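Uncharacterized protein (Bacteroides uniformis, PDB 4JPQ) is of unknown function but probably binds carbohydrate through a domain resembling carbohydrate-binding family 9 modules. Local coordinates at residues I62-A75 with R83-S95. Numbering follows the deposited sequence.
With SO4 (sulfate ion), chain D.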
loop_
_atom_site.group_PDB
_atom_site.type_symbol
_atom_site.label_atom_id
_atom_site.label_comp_id
_atom_site.label_asym_id
_atom_site.label_seq_id
_atom_site.Cartn_x
_atom_site.Cartn_y
_atom_site.Cartn_z
ATOM N N ILE A 62 -8.738 -7.819 -0.902
ATOM C CA ILE A 62 -8.296 -6.901 0.150
ATOM C C ILE A 62 -8.605 -5.499 -0.365
ATOM O O ILE A 62 -8.250 -5.174 -1.501
ATOM C CB ILE A 62 -6.779 -6.962 0.420
ATOM C CG1 ILE A 62 -6.383 -8.363 0.872
ATOM C CG2 ILE A 62 -6.384 -5.936 1.487
ATOM C CD1 ILE A 62 -4.887 -8.577 0.991
ATOM N N LEU A 63 -9.205 -4.684 0.502
ATOM C CA LEU A 63 -9.601 -3.324 0.211
ATOM C C LEU A 63 -8.758 -2.368 1.046
ATOM O O LEU A 63 -8.811 -2.425 2.276
ATOM C CB LEU A 63 -11.071 -3.140 0.587
ATOM C CG LEU A 63 -12.078 -4.115 -0.011
ATOM C CD1 LEU A 63 -13.474 -3.737 0.446
ATOM C CD2 LEU A 63 -12.008 -4.141 -1.529
ATOM N N LEU A 64 -7.996 -1.493 0.380
ATOM C CA LEU A 64 -7.152 -0.471 1.027
ATOM C C LEU A 64 -7.577 0.922 0.623
ATOM O O LEU A 64 -7.846 1.148 -0.553
ATOM C CB LEU A 64 -5.704 -0.578 0.577
ATOM C CG LEU A 64 -4.836 -1.707 1.039
ATOM C CD1 LEU A 64 -3.495 -1.603 0.334
ATOM C CD2 LEU A 64 -4.659 -1.641 2.543
ATOM N N HIS A 65 -7.560 1.842 1.591
ATOM C CA HIS A 65 -7.912 3.229 1.390
ATOM C C HIS A 65 -6.931 4.074 2.193
ATOM O O HIS A 65 -6.883 3.944 3.406
ATOM C CB HIS A 65 -9.365 3.473 1.826
ATOM C CG HIS A 65 -9.835 4.880 1.625
ATOM N ND1 HIS A 65 -10.579 5.564 2.561
ATOM C CD2 HIS A 65 -9.621 5.749 0.615
ATOM C CE1 HIS A 65 -10.825 6.784 2.126
ATOM N NE2 HIS A 65 -10.259 6.920 0.945
ATOM N N TYR A 66 -6.134 4.881 1.495
ATOM C CA TYR A 66 -5.164 5.794 2.077
ATOM C C TYR A 66 -5.655 7.218 1.927
ATOM O O TYR A 66 -6.215 7.563 0.880
ATOM C CB TYR A 66 -3.844 5.733 1.302
ATOM C CG TYR A 66 -3.065 4.457 1.409
ATOM C CD1 TYR A 66 -3.283 3.409 0.510
ATOM C CD2 TYR A 66 -2.058 4.307 2.377
ATOM C CE1 TYR A 66 -2.543 2.231 0.585
ATOM C CE2 TYR A 66 -1.313 3.133 2.459
ATOM C CZ TYR A 66 -1.556 2.102 1.561
ATOM O OH TYR A 66 -0.842 0.938 1.627
ATOM N N LYS A 67 -5.397 8.047 2.941
ATOM C CA LYS A 67 -5.661 9.501 2.908
ATOM C C LYS A 67 -4.330 10.193 3.213
ATOM O O LYS A 67 -3.657 9.824 4.168
ATOM C CB LYS A 67 -6.703 9.904 3.937
ATOM C CG LYS A 67 -8.130 9.493 3.604
ATOM C CD LYS A 67 -9.086 9.659 4.787
ATOM C CE LYS A 67 -9.230 11.091 5.290
ATOM N NZ LYS A 67 -10.287 11.162 6.338
ATOM N N VAL A 68 -3.972 11.199 2.421
ATOM C CA VAL A 68 -2.709 11.941 2.563
ATOM C C VAL A 68 -2.900 13.463 2.502
ATOM O O VAL A 68 -3.764 13.940 1.777
ATOM C CB VAL A 68 -1.765 11.553 1.400
ATOM C CG1 VAL A 68 -0.459 12.334 1.444
ATOM C CG2 VAL A 68 -1.489 10.052 1.401
ATOM N N LYS A 69 -2.099 14.194 3.286
ATOM C CA LYS A 69 -1.993 15.661 3.217
ATOM C C LYS A 69 -0.491 15.983 3.302
ATOM O O LYS A 69 0.123 15.726 4.336
ATOM C CB LYS A 69 -2.787 16.387 4.312
ATOM C CG LYS A 69 -2.952 17.895 4.035
ATOM C CD LYS A 69 -3.781 18.661 5.066
ATOM C CE LYS A 69 -3.033 18.834 6.381
ATOM N NZ LYS A 69 -3.717 19.801 7.283
ATOM N N GLU A 70 0.088 16.507 2.211
ATOM C CA GLU A 70 1.537 16.839 2.122
ATOM C C GLU A 70 1.836 18.114 1.345
ATOM O O GLU A 70 0.977 18.626 0.629
ATOM C CB GLU A 70 2.345 15.666 1.542
ATOM C CG GLU A 70 1.883 15.173 0.180
ATOM C CD GLU A 70 2.684 13.982 -0.334
ATOM O OE1 GLU A 70 3.925 13.930 -0.148
ATOM O OE2 GLU A 70 2.068 13.096 -0.969
ATOM N N ALA A 71 3.075 18.598 1.492
ATOM C CA ALA A 71 3.524 19.881 0.897
ATOM C C ALA A 71 3.687 19.901 -0.620
ATOM O O ALA A 71 3.748 20.985 -1.204
ATOM C CB ALA A 71 4.803 20.382 1.575
ATOM N N SER A 72 3.799 18.728 -1.244
ATOM C CA SER A 72 3.903 18.627 -2.707
ATOM C C SER A 72 3.545 17.235 -3.207
ATOM O O SER A 72 3.643 16.264 -2.455
ATOM C CB SER A 72 5.303 19.017 -3.214
ATOM O OG SER A 72 6.306 18.095 -2.817
ATOM N N VAL A 73 3.144 17.172 -4.477
ATOM C CA VAL A 73 2.798 15.920 -5.162
ATOM C C VAL A 73 3.465 15.859 -6.531
ATOM O O VAL A 73 3.772 16.892 -7.123
ATOM C CB VAL A 73 1.276 15.712 -5.288
ATOM C CG1 VAL A 73 0.662 15.514 -3.911
ATOM C CG2 VAL A 73 0.592 16.866 -6.008
ATOM N N ARG A 74 3.650 14.642 -7.029
ATOM C CA ARG A 74 4.379 14.380 -8.278
ATOM C C ARG A 74 3.973 13.009 -8.815
ATOM O O ARG A 74 3.726 12.116 -8.025
ATOM C CB ARG A 74 5.872 14.387 -7.944
ATOM C CG ARG A 74 6.859 14.141 -9.073
ATOM C CD ARG A 74 8.278 14.091 -8.510
ATOM N NE ARG A 74 9.309 14.023 -9.550
ATOM C CZ ARG A 74 9.780 12.918 -10.134
ATOM N NH1 ARG A 74 9.337 11.690 -9.824
ATOM N NH2 ARG A 74 10.720 13.039 -11.065
ATOM N N ALA A 75 3.894 12.856 -10.133
ATOM C CA ALA A 75 3.540 11.560 -10.766
ATOM C C ALA A 75 4.089 11.482 -12.185
ATOM O O ALA A 75 3.354 11.568 -13.156
ATOM C CB ALA A 75 2.045 11.344 -10.747
ATOM N N ARG A 83 8.918 3.837 -11.914
ATOM C CA ARG A 83 9.726 4.311 -10.783
ATOM C C ARG A 83 8.839 5.136 -9.845
ATOM O O ARG A 83 9.104 6.301 -9.566
ATOM C CB ARG A 83 10.954 5.073 -11.355
ATOM C CG ARG A 83 11.774 4.211 -12.343
ATOM C CD ARG A 83 12.846 4.957 -13.127
ATOM N NE ARG A 83 13.754 5.649 -12.227
ATOM C CZ ARG A 83 14.725 5.083 -11.507
ATOM N NH1 ARG A 83 14.940 3.774 -11.532
ATOM N NH2 ARG A 83 15.489 5.846 -10.726
ATOM N N VAL A 84 7.791 4.482 -9.348
ATOM C CA VAL A 84 6.723 5.128 -8.561
ATOM C C VAL A 84 7.147 5.662 -7.192
ATOM O O VAL A 84 6.595 6.649 -6.719
ATOM C CB VAL A 84 5.464 4.223 -8.408
ATOM C CG1 VAL A 84 4.866 3.894 -9.766
ATOM C CG2 VAL A 84 5.749 2.936 -7.632
ATOM N N TRP A 85 8.081 4.974 -6.545
ATOM C CA TRP A 85 8.644 5.390 -5.244
ATOM C C TRP A 85 9.248 6.814 -5.277
ATOM O O TRP A 85 9.404 7.448 -4.220
ATOM C CB TRP A 85 9.681 4.367 -4.728
ATOM C CG TRP A 85 10.849 4.230 -5.640
ATOM C CD1 TRP A 85 11.970 4.984 -5.632
ATOM C CD2 TRP A 85 10.979 3.325 -6.735
ATOM N NE1 TRP A 85 12.806 4.618 -6.661
ATOM C CE2 TRP A 85 12.227 3.588 -7.349
ATOM C CE3 TRP A 85 10.159 2.317 -7.271
ATOM C CZ2 TRP A 85 12.688 2.870 -8.466
ATOM C CZ3 TRP A 85 10.612 1.596 -8.380
ATOM C CH2 TRP A 85 11.870 1.877 -8.966
ATOM N N GLU A 86 9.616 7.282 -6.474
ATOM C CA GLU A 86 10.142 8.651 -6.667
ATOM C C GLU A 86 9.060 9.712 -6.645
ATOM O O GLU A 86 9.321 10.859 -6.258
ATOM C CB GLU A 86 10.892 8.753 -7.981
ATOM C CG GLU A 86 12.090 7.826 -8.066
ATOM C CD GLU A 86 12.822 7.944 -9.366
ATOM O OE1 GLU A 86 12.240 8.432 -10.364
ATOM O OE2 GLU A 86 13.989 7.539 -9.377
ATOM N N ASP A 87 7.871 9.324 -7.105
ATOM C CA ASP A 87 6.671 10.155 -7.112
ATOM C C ASP A 87 6.053 10.087 -5.701
ATOM O O ASP A 87 6.536 9.329 -4.856
ATOM C CB ASP A 87 5.669 9.602 -8.151
ATOM C CG ASP A 87 6.201 9.646 -9.568
ATOM O OD1 ASP A 87 6.838 10.653 -9.940
ATOM O OD2 ASP A 87 5.940 8.705 -10.351
ATOM N N ALA A 88 5.025 10.907 -5.438
ATOM C CA ALA A 88 4.274 10.853 -4.160
ATOM C C ALA A 88 3.608 9.494 -4.193
ATOM O O ALA A 88 2.774 9.232 -5.068
ATOM C CB ALA A 88 3.236 11.958 -4.057
ATOM N N CYS A 89 3.989 8.638 -3.251
ATOM C CA CYS A 89 3.633 7.233 -3.300
ATOM C C CYS A 89 3.253 6.628 -1.968
ATOM O O CYS A 89 3.916 6.890 -0.968
ATOM C CB CYS A 89 4.874 6.525 -3.848
ATOM S SG CYS A 89 4.820 4.742 -4.037
ATOM N N VAL A 90 2.208 5.790 -1.993
ATOM C CA VAL A 90 1.765 4.991 -0.839
ATOM C C VAL A 90 2.024 3.531 -1.208
ATOM O O VAL A 90 1.931 3.153 -2.393
ATOM C CB VAL A 90 0.303 5.191 -0.438
ATOM C CG1 VAL A 90 0.112 6.602 0.099
ATOM C CG2 VAL A 90 -0.672 4.881 -1.574
ATOM N N GLU A 91 2.366 2.731 -0.195
ATOM C CA GLU A 91 2.788 1.351 -0.401
ATOM C C GLU A 91 2.169 0.382 0.611
ATOM O O GLU A 91 1.848 0.769 1.734
ATOM C CB GLU A 91 4.325 1.266 -0.322
ATOM C CG GLU A 91 5.090 2.274 -1.194
ATOM C CD GLU A 91 6.607 2.167 -1.123
ATOM O OE1 GLU A 91 7.138 1.376 -0.330
ATOM O OE2 GLU A 91 7.284 2.906 -1.860
ATOM N N PHE A 92 2.008 -0.869 0.169
ATOM C CA PHE A 92 1.509 -1.991 0.967
ATOM C C PHE A 92 2.408 -3.194 0.686
ATOM O O PHE A 92 2.513 -3.622 -0.461
ATOM C CB PHE A 92 0.063 -2.323 0.583
ATOM C CG PHE A 92 -0.497 -3.570 1.252
ATOM C CD1 PHE A 92 -0.421 -3.739 2.637
ATOM C CD2 PHE A 92 -1.160 -4.551 0.503
ATOM C CE1 PHE A 92 -0.962 -4.864 3.257
ATOM C CE2 PHE A 92 -1.711 -5.671 1.117
ATOM C CZ PHE A 92 -1.609 -5.827 2.496
ATOM N N PHE A 93 3.068 -3.699 1.721
ATOM C CA PHE A 93 3.962 -4.862 1.626
ATOM C C PHE A 93 3.302 -5.962 2.448
ATOM O O PHE A 93 2.828 -5.681 3.546
ATOM C CB PHE A 93 5.341 -4.565 2.224
ATOM C CG PHE A 93 6.282 -3.788 1.321
ATOM C CD1 PHE A 93 5.889 -2.612 0.672
ATOM C CD2 PHE A 93 7.614 -4.190 1.193
ATOM C CE1 PHE A 93 6.787 -1.897 -0.125
ATOM C CE2 PHE A 93 8.509 -3.478 0.405
ATOM C CZ PHE A 93 8.094 -2.333 -0.262
ATOM N N VAL A 94 3.298 -7.202 1.947
ATOM C CA VAL A 94 2.603 -8.307 2.635
ATOM C C VAL A 94 3.106 -9.712 2.243
ATOM O O VAL A 94 3.371 -9.960 1.068
ATOM C CB VAL A 94 1.065 -8.182 2.400
ATOM C CG1 VAL A 94 0.697 -8.324 0.924
ATOM C CG2 VAL A 94 0.275 -9.174 3.235
ATOM N N SER A 95 3.225 -10.598 3.240
ATOM C CA SER A 95 3.604 -12.015 3.079
ATOM C C SER A 95 2.335 -12.773 3.488
ATOM O O SER A 95 1.926 -12.701 4.653
ATOM C CB SER A 95 4.790 -12.403 3.982
ATOM O OG SER A 95 5.037 -13.805 3.975
HETATM S S SO4 D . 8.695 5.323 -15.631
HETATM O O1 SO4 D . 9.907 4.593 -16.079
HETATM O O2 SO4 D . 8.609 6.661 -16.285
HETATM O O3 SO4 D . 7.459 4.530 -15.936
HETATM O O4 SO4 D . 8.848 5.546 -14.176
#
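Y66 lays one face of its ring against V90, whose CB stands over the ring centre, 3.8 Å from the centroid, a CH-pi contact. The V90 methyls spread over the same ring, CG2 lying near Y66 CD1, while CG1 also reaches V68 CG2. With its CG anti to the carbonyl carbon (chi1 -68°), Y66 points across to strand 89-95, where Y66 OH gives a weak hydrogen bond to E91 O at 2.7 Å. With an alanine here, V90 would probably lose the ring face it packs on, and E91 O the hydroxyl that reaches it. Farther along, L64 and F92 side chains cross at about a right angle, L64 CD1 coming to 3.6 Å from F92 CB, and I62 CD1 approaches the F92 ring at its edge. At the other end, E70 OE2 passes close to the A88 methyl, but its polar partners are W155 and K185.

Beyond the corner at A71 the backbones themselves meet: A88 N donates to R74 O at 3.1 Å. R74 runs extended from CG to NE, its CG anti to the backbone N, and thereby brings NH1 to D87 OD1 in a 2.7 Å salt bridge, with guanidinium and carboxylate planes 34° apart. The same carboxylate accepts hydrogen bonds from V76 N and A77 N and from the N108 side chain, which fix its rotation.

Strand 62-70 hydrogen-bonds to strands 50-57 and 152-162, strand 89-95 to 102-108 and 178-186. Their axes are 9.2 Å apart and cross at 146°, and side chains fill the space between them: the face-to-face packing of a beta-sandwich, consistent with the CBD9-like fold.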